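Local coordinates for peptidoglycan-recognition protein-LC isoform LCa (Drosophila melanogaster, PDB 2F2L) that activates the imd/Relish immune pathway in response to Gram-negative peptidoglycan, the part here being its extracellular recognition domain, at residues Ala41-Arg46 and Gly70-Val75; Ala86-Asn89 and Tyr93-Gln96; Phe100-Ser105 and Ala113-Val118. All blocks are in the same frame, centred on the assembly; numbering follows the deposited sequence.

Interaction 1 of 3, residues Ala41-Arg46 and Gly70-Val75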
ATOM      1  N   ALA A  41      -8.935   3.144   8.816  1.00 17.74           N
ATOM      2  CA  ALA A  41      -7.820   3.989   8.378  1.00 17.82           C
ATOM      3  C   ALA A  41      -6.466   3.538   8.952  1.00 18.09           C
ATOM      4  O   ALA A  41      -5.439   3.557   8.256  1.00 17.48           O
ATOM      5  CB  ALA A  41      -8.091   5.455   8.734  1.00 18.01           C
ATOM      6  N   ILE A  42      -6.457   3.134  10.219  1.00 17.93           N
ATOM      7  CA  ILE A  42      -5.214   2.680  10.840  1.00 18.01           C
ATOM      8  C   ILE A  42      -4.877   1.255  10.409  1.00 17.76           C
ATOM      9  O   ILE A  42      -3.710   0.930  10.204  1.00 16.95           O
ATOM     10  CB  ILE A  42      -5.265   2.794  12.374  1.00 17.84           C
ATOM     11  CG1 ILE A  42      -5.515   4.252  12.803  1.00 18.22           C
ATOM     12  CG2 ILE A  42      -3.986   2.237  12.996  1.00 18.15           C
ATOM     13  CD1 ILE A  42      -4.568   5.288  12.210  1.00 18.70           C
ATOM     14  N   CYS A  43      -5.890   0.400  10.270  1.00 18.36           N
ATOM     15  CA  CYS A  43      -5.657  -0.956   9.760  1.00 18.65           C
ATOM     16  C   CYS A  43      -5.054  -0.925   8.365  1.00 18.62           C
ATOM     17  O   CYS A  43      -4.142  -1.688   8.073  1.00 18.63           O
ATOM     18  CB  CYS A  43      -6.938  -1.782   9.756  1.00 19.15           C
ATOM     19  SG  CYS A  43      -7.556  -2.236  11.416  1.00 21.56           S
ATOM     20  N   VAL A  44      -5.567  -0.046   7.512  1.00 18.42           N
ATOM     21  CA  VAL A  44      -5.014   0.139   6.185  1.00 19.01           C
ATOM     22  C   VAL A  44      -3.519   0.501   6.263  1.00 18.91           C
ATOM     23  O   VAL A  44      -2.726  -0.046   5.515  1.00 18.83           O
ATOM     24  CB  VAL A  44      -5.816   1.190   5.360  1.00 18.82           C
ATOM     25  CG1 VAL A  44      -4.980   1.778   4.211  1.00 19.85           C
ATOM     26  CG2 VAL A  44      -7.106   0.562   4.805  1.00 19.47           C
ATOM     27  N   LEU A  45      -3.163   1.417   7.165  1.00 19.08           N
ATOM     28  CA  LEU A  45      -1.761   1.768   7.420  1.00 19.31           C
ATOM     29  C   LEU A  45      -0.962   0.540   7.812  1.00 19.39           C
ATOM     30  O   LEU A  45       0.134   0.285   7.281  1.00 19.73           O
ATOM     31  CB  LEU A  45      -1.658   2.814   8.536  1.00 19.43           C
ATOM     32  CG  LEU A  45      -0.267   3.395   8.812  1.00 19.79           C
ATOM     33  CD1 LEU A  45       0.289   4.067   7.568  1.00 21.19           C
ATOM     34  CD2 LEU A  45      -0.331   4.378   9.964  1.00 20.20           C
ATOM     35  N   ARG A  46      -1.500  -0.237   8.748  1.00 18.96           N
ATOM     36  CA  ARG A  46      -0.800  -1.442   9.188  1.00 18.97           C
ATOM     37  C   ARG A  46      -0.560  -2.419   8.035  1.00 18.82           C
ATOM     38  O   ARG A  46       0.554  -2.940   7.888  1.00 19.29           O
ATOM     39  CB  ARG A  46      -1.569  -2.174  10.301  1.00 18.99           C
ATOM     40  CG  ARG A  46      -1.856  -1.353  11.542  1.00 18.76           C
ATOM     41  CD  ARG A  46      -0.608  -0.803  12.241  1.00 18.43           C
ATOM     42  NE  ARG A  46      -1.042  -0.015  13.399  1.00 19.10           N
ATOM     43  CZ  ARG A  46      -0.472   1.105  13.838  1.00 17.66           C
ATOM     44  NH1 ARG A  46       0.582   1.623  13.237  1.00 17.75           N
ATOM     45  NH2 ARG A  46      -0.995   1.725  14.881  1.00 16.96           N
ATOM     46  N   GLY A  70      -8.257  -7.233  11.081  1.00 19.19           N
ATOM     47  CA  GLY A  70      -7.947  -6.067  11.899  1.00 19.68           C
ATOM     48  C   GLY A  70      -8.830  -5.959  13.134  1.00 19.49           C
ATOM     49  O   GLY A  70      -9.941  -6.497  13.169  1.00 19.77           O
ATOM     50  N   GLY A  71      -8.345  -5.237  14.139  1.00 19.63           N
ATOM     51  CA  GLY A  71      -9.103  -5.015  15.377  1.00 19.58           C
ATOM     52  C   GLY A  71     -10.470  -4.394  15.152  1.00 19.76           C
ATOM     53  O   GLY A  71     -11.365  -4.559  15.980  1.00 20.28           O
ATOM     54  N   ASP A  72     -10.623  -3.669  14.042  1.00 19.71           N
ATOM     55  CA  ASP A  72     -11.916  -3.118  13.612  1.00 19.59           C
ATOM     56  C   ASP A  72     -12.917  -4.199  13.166  1.00 19.57           C
ATOM     57  O   ASP A  72     -14.077  -3.891  12.882  1.00 19.77           O
ATOM     58  CB  ASP A  72     -11.712  -2.104  12.466  1.00 19.29           C
ATOM     59  CG  ASP A  72     -11.038  -2.730  11.220  1.00 20.11           C
ATOM     60  OD1 ASP A  72     -10.607  -3.901  11.281  1.00 17.12           O
ATOM     61  OD2 ASP A  72     -10.935  -2.043  10.177  1.00 20.40           O
ATOM     62  N   GLY A  73     -12.465  -5.449  13.057  1.00 19.40           N
ATOM     63  CA  GLY A  73     -13.333  -6.543  12.627  1.00 19.16           C
ATOM     64  C   GLY A  73     -13.535  -6.647  11.127  1.00 18.90           C
ATOM     65  O   GLY A  73     -14.429  -7.360  10.679  1.00 19.02           O
ATOM     66  N   ASN A  74     -12.710  -5.942  10.351  1.00 18.56           N
ATOM     67  CA  ASN A  74     -12.731  -6.036   8.888  1.00 18.89           C
ATOM     68  C   ASN A  74     -11.694  -7.047   8.410  1.00 18.66           C
ATOM     69  O   ASN A  74     -10.668  -7.239   9.058  1.00 19.02           O
ATOM     70  CB  ASN A  74     -12.442  -4.677   8.228  1.00 18.66           C
ATOM     71  CG  ASN A  74     -13.582  -3.686   8.387  1.00 19.91           C
ATOM     72  OD1 ASN A  74     -14.746  -4.032   8.215  1.00 22.78           O
ATOM     73  ND2 ASN A  74     -13.249  -2.448   8.711  1.00 18.90           N
ATOM     74  N   VAL A  75     -11.979  -7.687   7.282  1.00 18.78           N
ATOM     75  CA  VAL A  75     -11.070  -8.623   6.632  1.00 19.15           C
ATOM     76  C   VAL A  75     -10.349  -7.899   5.480  1.00 19.47           C
ATOM     77  O   VAL A  75     -10.994  -7.399   4.549  1.00 19.39           O
ATOM     78  CB  VAL A  75     -11.827  -9.847   6.062  1.00 19.44           C
ATOM     79  CG1 VAL A  75     -10.855 -10.853   5.427  1.00 19.53           C
ATOM     80  CG2 VAL A  75     -12.656 -10.537   7.158  1.00 19.92           C
TER
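The Asp-72 carboxylate has Cys-43 against one face and Asn-74 against the other. Cys-43 SG stands 3.5 Å from both Asp-72 OD1 and Asp-72 CG and nearly as close to Asp-72 OD2, so the sulfur sits above the plane rather than beside an edge; this is packing, not a hydrogen bond. On the opposite face Asn-74 N donates to Asp-72 OD1 (3.1 Å, 168°). Asn-74 ND2 reaches Asp-72 OD2 over the same face at 2.8 Å, along a more bent path. Both donors approach steeply out of the carboxylate plane, and OD2 also bonds to Tyr-76 OH, so the group is held at both oxygens. The Asp-72 first torsion (60°) sets CG between the backbone N and the carbonyl carbon, bringing the carboxylate between helix and turn. Cys-43 SG further meets the turn backbone at Gly-70 CA, 3.9 Å away, and is joined to Cys-37 by a disulfide. The Gly-73 N to Gly-70 O bond (2.7 Å) closes a type I turn; with Gly-73 at positive phi (81°) and Gly-70 N bonded to Asn-74 O, this is a type I turn with a G1 bulge, to which Asp-72 adds an Asx turn. It joins antiparallel strands 67-69 and 75-77 and packs against the disulfide-bearing start of helix 40-57 in this peptidoglycan-recognition fold.

Interaction 2 of 3, residues Ala86-Asn89 and Tyr93-Gln96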
ATOM      1  N   ALA A  86       2.790 -17.277   1.764  1.00 19.87           N
ATOM      2  CA  ALA A  86       4.197 -17.491   2.088  1.00 19.71           C
ATOM      3  C   ALA A  86       4.414 -17.381   3.604  1.00 19.80           C
ATOM      4  O   ALA A  86       5.482 -17.011   4.087  1.00 19.88           O
ATOM      5  CB  ALA A  86       5.044 -16.487   1.342  1.00 20.35           C
ATOM      6  N   HIS A  87       3.385 -17.764   4.340  1.00 19.59           N
ATOM      7  CA  HIS A  87       3.320 -17.553   5.775  1.00 19.56           C
ATOM      8  C   HIS A  87       4.232 -18.489   6.580  1.00 19.29           C
ATOM      9  O   HIS A  87       4.851 -18.045   7.530  1.00 20.47           O
ATOM     10  CB  HIS A  87       1.859 -17.624   6.255  1.00 19.61           C
ATOM     11  CG  HIS A  87       1.094 -18.787   5.708  1.00 20.26           C
ATOM     12  ND1 HIS A  87       0.582 -18.807   4.427  1.00 20.40           N
ATOM     13  CD2 HIS A  87       0.773 -19.979   6.264  1.00 20.39           C
ATOM     14  CE1 HIS A  87      -0.033 -19.960   4.224  1.00 21.27           C
ATOM     15  NE2 HIS A  87       0.069 -20.690   5.322  1.00 19.76           N
ATOM     16  N   MET A  88       4.336 -19.761   6.213  1.00 19.47           N
ATOM     17  CA  MET A  88       5.207 -20.699   6.953  1.00 19.27           C
ATOM     18  C   MET A  88       6.658 -20.786   6.442  1.00 19.49           C
ATOM     19  O   MET A  88       7.517 -21.405   7.102  1.00 19.21           O
ATOM     20  CB  MET A  88       4.600 -22.105   6.944  1.00 19.40           C
ATOM     21  CG  MET A  88       3.181 -22.177   7.471  1.00 17.92           C
ATOM     22  SD  MET A  88       2.983 -21.493   9.127  1.00 17.57           S
ATOM     23  CE  MET A  88       3.700 -22.854  10.044  1.00 19.24           C
ATOM     24  N   ASN A  89       6.945 -20.179   5.290  1.00 19.33           N
ATOM     25  CA  ASN A  89       8.264 -20.312   4.652  1.00 19.49           C
ATOM     26  C   ASN A  89       8.605 -21.788   4.477  1.00 19.07           C
ATOM     27  O   ASN A  89       9.742 -22.220   4.693  1.00 18.33           O
ATOM     28  CB  ASN A  89       9.346 -19.615   5.484  1.00 19.61           C
ATOM     29  CG  ASN A  89       8.997 -18.176   5.796  1.00 21.58           C
ATOM     30  OD1 ASN A  89       8.900 -17.344   4.896  1.00 22.80           O
ATOM     31  ND2 ASN A  89       8.821 -17.869   7.081  1.00 24.72           N
ATOM     32  N   TYR A  93       3.544 -26.802   3.838  1.00 19.69           N
ATOM     33  CA  TYR A  93       2.447 -26.116   4.513  1.00 20.16           C
ATOM     34  C   TYR A  93       1.785 -25.057   3.631  1.00 20.09           C
ATOM     35  O   TYR A  93       0.552 -25.035   3.492  1.00 20.36           O
ATOM     36  CB  TYR A  93       2.936 -25.488   5.828  1.00 20.02           C
ATOM     37  CG  TYR A  93       3.141 -26.501   6.938  1.00 20.66           C
ATOM     38  CD1 TYR A  93       2.102 -27.344   7.335  1.00 21.25           C
ATOM     39  CD2 TYR A  93       4.360 -26.610   7.602  1.00 21.50           C
ATOM     40  CE1 TYR A  93       2.269 -28.273   8.356  1.00 20.41           C
ATOM     41  CE2 TYR A  93       4.537 -27.542   8.640  1.00 20.56           C
ATOM     42  CZ  TYR A  93       3.485 -28.372   9.001  1.00 20.68           C
ATOM     43  OH  TYR A  93       3.625 -29.304  10.020  1.00 21.23           O
ATOM     44  N   ASP A  94       2.608 -24.180   3.053  1.00 20.09           N
ATOM     45  CA  ASP A  94       2.122 -23.038   2.269  1.00 20.47           C
ATOM     46  C   ASP A  94       1.306 -23.466   1.051  1.00 20.20           C
ATOM     47  O   ASP A  94       0.351 -22.782   0.688  1.00 21.67           O
ATOM     48  CB  ASP A  94       3.279 -22.118   1.832  1.00 20.45           C
ATOM     49  CG  ASP A  94       3.918 -21.376   2.999  1.00 21.31           C
ATOM     50  OD1 ASP A  94       3.204 -21.085   3.995  1.00 23.53           O
ATOM     51  OD2 ASP A  94       5.138 -21.076   2.931  1.00 18.93           O
ATOM     52  N   SER A  95       1.656 -24.597   0.442  1.00 19.98           N
ATOM     53  CA  SER A  95       0.912 -25.107  -0.713  1.00 20.03           C
ATOM     54  C   SER A  95      -0.410 -25.825  -0.336  1.00 19.87           C
ATOM     55  O   SER A  95      -1.197 -26.187  -1.213  1.00 19.17           O
ATOM     56  CB  SER A  95       1.794 -26.041  -1.540  1.00 19.73           C
ATOM     57  OG  SER A  95       1.998 -27.271  -0.858  1.00 20.13           O
ATOM     58  N   GLN A  96      -0.633 -26.039   0.958  1.00 19.90           N
ATOM     59  CA  GLN A  96      -1.772 -26.835   1.431  1.00 19.86           C
ATOM     60  C   GLN A  96      -2.578 -26.140   2.526  1.00 19.41           C
ATOM     61  O   GLN A  96      -3.277 -26.791   3.303  1.00 19.01           O
ATOM     62  CB  GLN A  96      -1.264 -28.189   1.920  1.00 19.71           C
ATOM     63  CG  GLN A  96      -0.595 -28.978   0.824  1.00 20.92           C
ATOM     64  CD  GLN A  96      -0.136 -30.327   1.275  1.00 21.40           C
ATOM     65  OE1 GLN A  96      -0.834 -31.319   1.063  1.00 25.93           O
ATOM     66  NE2 GLN A  96       1.048 -30.392   1.887  1.00 22.69           N
TER
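Ala-86 and Asp-94 bring the two backbones closest, with 5.9 Å between Ala-86 CA and Asp-94 CA, where the loop 86-89 passes alongside the short helix 91-94. The loop changes direction at Asn-89, whose positive phi (54°) contrasts with the negative phi values of the three residues before it. In the other segment Gln-96 N bonds back to Tyr-93 O, closing a turn that contains Asp-94.

Asp-94 carries the contact. Its OD1 accepts a nearly straight hydrogen bond from Met-88 N (2.8 Å, 164°) through the syn lone pair, the one on the side of the other oxygen. The same oxygen lies over the centre of the His-87 ring, 3.3 Å above the plane, about equally far from all five ring atoms. Ring and carboxylate are turned 66° against each other, so this is an oxygen over a face and not a stack. His-87 NE2 is hydrogen-bonded to Ser-97 OG; its 3.4 Å approach to Asp-94 OD1 has a poor angle and is no hydrogen bond. Asp-94 OD2 is bonded by Asn-90 N, and Asn-89 N lies 3.1 Å from OD2. Next to this polar centre Met-88 CG packs on Tyr-93 CB at 3.7 Å. The Met-88 chain, bent at both its second and third torsions, continues among Ile-28, Leu-144, Met-145 and Phe-151.

One carboxylate thus accepts from Met-88 N on OD1 and from Asn-90 N on OD2, which ties the loop to the helix that follows it and helps to compensate what is probably a buried negative charge. These donors would be expected to favour the ionised carboxylate, and its oxygen, placed over the imidazole face, would probably polarise the ring.

Interaction 3 of 3, residues Phe100-Ser105 and Ala113-Val118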
ATOM      1  N   PHE A 100      -4.617 -16.771   7.905  1.00 18.44           N
ATOM      2  CA  PHE A 100      -5.308 -15.607   8.453  1.00 18.90           C
ATOM      3  C   PHE A 100      -4.319 -14.966   9.407  1.00 19.10           C
ATOM      4  O   PHE A 100      -3.970 -15.560  10.421  1.00 18.89           O
ATOM      5  CB  PHE A 100      -6.565 -15.961   9.274  1.00 18.99           C
ATOM      6  CG  PHE A 100      -7.691 -16.598   8.496  1.00 19.06           C
ATOM      7  CD1 PHE A 100      -7.656 -16.758   7.122  1.00 19.72           C
ATOM      8  CD2 PHE A 100      -8.819 -17.036   9.180  1.00 19.40           C
ATOM      9  CE1 PHE A 100      -8.725 -17.339   6.445  1.00 19.28           C
ATOM     10  CE2 PHE A 100      -9.872 -17.624   8.509  1.00 18.74           C
ATOM     11  CZ  PHE A 100      -9.830 -17.777   7.150  1.00 18.56           C
ATOM     12  N   ALA A 101      -3.869 -13.757   9.083  1.00 19.70           N
ATOM     13  CA  ALA A 101      -2.967 -13.020   9.962  1.00 19.64           C
ATOM     14  C   ALA A 101      -3.785 -12.029  10.794  1.00 19.65           C
ATOM     15  O   ALA A 101      -4.653 -11.328  10.268  1.00 19.95           O
ATOM     16  CB  ALA A 101      -1.931 -12.290   9.165  1.00 19.96           C
ATOM     17  N   TYR A 102      -3.491 -11.968  12.087  1.00 19.50           N
ATOM     18  CA  TYR A 102      -4.207 -11.094  13.004  1.00 19.56           C
ATOM     19  C   TYR A 102      -3.335  -9.867  13.216  1.00 19.50           C
ATOM     20  O   TYR A 102      -2.182  -9.980  13.602  1.00 19.29           O
ATOM     21  CB  TYR A 102      -4.570 -11.875  14.297  1.00 19.51           C
ATOM     22  CG  TYR A 102      -5.655 -12.879  13.964  1.00 18.77           C
ATOM     23  CD1 TYR A 102      -6.990 -12.568  14.157  1.00 17.89           C
ATOM     24  CD2 TYR A 102      -5.348 -14.076  13.314  1.00 20.12           C
ATOM     25  CE1 TYR A 102      -7.999 -13.456  13.800  1.00 18.65           C
ATOM     26  CE2 TYR A 102      -6.345 -14.966  12.933  1.00 18.27           C
ATOM     27  CZ  TYR A 102      -7.670 -14.653  13.180  1.00 19.45           C
ATOM     28  OH  TYR A 102      -8.667 -15.528  12.787  1.00 18.64           O
ATOM     29  N   ILE A 103      -3.879  -8.694  12.904  1.00 19.63           N
ATOM     30  CA  ILE A 103      -3.089  -7.462  12.963  1.00 19.61           C
ATOM     31  C   ILE A 103      -2.868  -7.051  14.414  1.00 19.65           C
ATOM     32  O   ILE A 103      -3.800  -6.667  15.110  1.00 19.60           O
ATOM     33  CB  ILE A 103      -3.723  -6.316  12.185  1.00 19.48           C
ATOM     34  CG1 ILE A 103      -3.919  -6.734  10.726  1.00 18.68           C
ATOM     35  CG2 ILE A 103      -2.850  -5.050  12.289  1.00 19.66           C
ATOM     36  CD1 ILE A 103      -4.795  -5.813   9.939  1.00 18.85           C
ATOM     37  N   GLY A 104      -1.617  -7.136  14.851  1.00 19.76           N
ATOM     38  CA  GLY A 104      -1.261  -6.860  16.233  1.00 19.91           C
ATOM     39  C   GLY A 104      -0.219  -7.834  16.745  1.00 19.65           C
ATOM     40  O   GLY A 104       0.362  -8.598  15.988  1.00 19.76           O
ATOM     41  N   SER A 105       0.001  -7.791  18.051  1.00 20.17           N
ATOM     42  CA  SER A 105       0.903  -8.693  18.756  1.00 20.58           C
ATOM     43  C   SER A 105       0.094  -9.261  19.923  1.00 20.46           C
ATOM     44  O   SER A 105      -0.514  -8.489  20.670  1.00 20.18           O
ATOM     45  CB  SER A 105       2.118  -7.921  19.271  1.00 21.19           C
ATOM     46  OG  SER A 105       3.109  -8.824  19.756  1.00 24.40           O
ATOM     47  N   ALA A 113     -13.180  -8.758  20.268  1.00 18.47           N
ATOM     48  CA  ALA A 113     -14.316  -9.650  20.002  1.00 18.60           C
ATOM     49  C   ALA A 113     -14.710  -9.607  18.528  1.00 18.60           C
ATOM     50  O   ALA A 113     -15.238 -10.575  17.982  1.00 18.26           O
ATOM     51  CB  ALA A 113     -15.506  -9.277  20.883  1.00 18.55           C
ATOM     52  N   LYS A 114     -14.469  -8.458  17.901  0.50 18.79           N
ATOM     53  CA  LYS A 114     -14.695  -8.275  16.470  0.50 19.01           C
ATOM     54  C   LYS A 114     -13.795  -9.205  15.656  0.50 19.08           C
ATOM     55  O   LYS A 114     -14.259  -9.895  14.748  0.50 19.33           O
ATOM     56  CB  LYS A 114     -14.403  -6.831  16.065  0.50 19.01           C
ATOM     57  CG  LYS A 114     -15.249  -5.757  16.751  0.50 19.18           C
ATOM     58  CD  LYS A 114     -14.557  -4.399  16.639  0.50 19.15           C
ATOM     59  CE  LYS A 114     -15.457  -3.245  17.029  0.50 18.97           C
ATOM     60  NZ  LYS A 114     -14.761  -1.944  16.820  0.50 18.88           N
ATOM     61  N   GLN A 115     -12.510  -9.231  15.999  1.00 19.04           N
ATOM     62  CA  GLN A 115     -11.534 -10.087  15.309  1.00 19.45           C
ATOM     63  C   GLN A 115     -11.945 -11.567  15.335  1.00 20.00           C
ATOM     64  O   GLN A 115     -11.798 -12.286  14.345  1.00 20.27           O
ATOM     65  CB  GLN A 115     -10.132  -9.935  15.929  1.00 19.63           C
ATOM     66  CG  GLN A 115      -9.286  -8.857  15.296  1.00 19.27           C
ATOM     67  CD  GLN A 115      -7.927  -8.687  15.939  1.00 19.56           C
ATOM     68  OE1 GLN A 115      -7.811  -8.636  17.156  1.00 19.58           O
ATOM     69  NE2 GLN A 115      -6.889  -8.552  15.114  1.00 18.21           N
ATOM     70  N   LEU A 116     -12.464 -12.004  16.477  1.00 20.27           N
ATOM     71  CA  LEU A 116     -12.869 -13.385  16.677  1.00 20.07           C
ATOM     72  C   LEU A 116     -14.169 -13.698  15.961  1.00 20.06           C
ATOM     73  O   LEU A 116     -14.285 -14.743  15.339  1.00 20.67           O
ATOM     74  CB  LEU A 116     -13.040 -13.678  18.168  1.00 20.42           C
ATOM     75  CG  LEU A 116     -11.826 -13.410  19.063  1.00 20.86           C
ATOM     76  CD1 LEU A 116     -12.202 -13.604  20.521  1.00 19.68           C
ATOM     77  CD2 LEU A 116     -10.649 -14.305  18.664  1.00 20.56           C
ATOM     78  N   SER A 117     -15.161 -12.815  16.054  1.00 19.88           N
ATOM     79  CA  SER A 117     -16.436 -13.076  15.376  1.00 19.68           C
ATOM     80  C   SER A 117     -16.307 -13.082  13.845  1.00 19.32           C
ATOM     81  O   SER A 117     -16.934 -13.911  13.183  1.00 18.88           O
ATOM     82  CB  SER A 117     -17.511 -12.091  15.818  1.00 19.77           C
ATOM     83  OG  SER A 117     -17.040 -10.766  15.722  1.00 22.02           O
ATOM     84  N   VAL A 118     -15.505 -12.180  13.273  1.00 18.78           N
ATOM     85  CA  VAL A 118     -15.386 -12.140  11.805  1.00 18.63           C
ATOM     86  C   VAL A 118     -14.605 -13.348  11.261  1.00 18.59           C
ATOM     87  O   VAL A 118     -14.809 -13.760  10.111  1.00 18.98           O
ATOM     88  CB  VAL A 118     -14.790 -10.807  11.268  1.00 18.45           C
ATOM     89  CG1 VAL A 118     -13.292 -10.747  11.467  1.00 17.14           C
ATOM     90  CG2 VAL A 118     -15.143 -10.637   9.789  1.00 18.82           C
TER
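Gln-115 O lies at the edge of the Tyr-102 ring, near its plane, 4.0 Å from Tyr-102 CE1, and is hydrogen-bonded to Thr-119 OG1, the atom that also bonds Tyr-102 OH. Alongside, the Gln-115 side chain runs past the ring in the opposite sense, with Gln-115 NE2 coming to 4.1 Å from Tyr-102 CD1. Amide and ring planes are 62° apart, which excludes a parallel stack. Beyond CG the glutamine is extended (chi2 178°), and this carries its amide from the helix to the sheet. There NE2 bonds to Ile-69 O, its main polar partner, and OE1 to Ser-112 N, so both polar atoms are held and the amide's rotation is fixed. Ile-103 O is a looser neighbour, 3.6 Å from Gln-115 NE2. The contact therefore seats the first turns of helix 113-128 on strand 98-102, which runs between parallel neighbours 67-69 and 24-31; Phe-100 extends this packing further along the helix, whereas Ile-103 turns to helix 40-57.

Overall arrangement
Interactions 1 and 3 form one continuous packing region: their centres are 10 Å apart, and Gly-70 O approaches Gln-115 CG to 3.2 Å while Gly-73 CA rests on Lys-114 CB at 3.6 Å. The turn 70-75 is thus held between helices 40-57 and 113-128. The glycan attached at Asn-36 lies beside both, about 4 Å from Gly-71 and 5 Å from the Gln-115 side chain. Interaction 2 lies across the centre of the chain, 23 Å from interaction 1 between centres and 20 Å from interaction 3, which follows it in the chain. The bound muropeptide lies about 13 Å from the Cys-43 side chain of interaction 1; Arg-48 and Glu-56 of its pocket lie further along that helix.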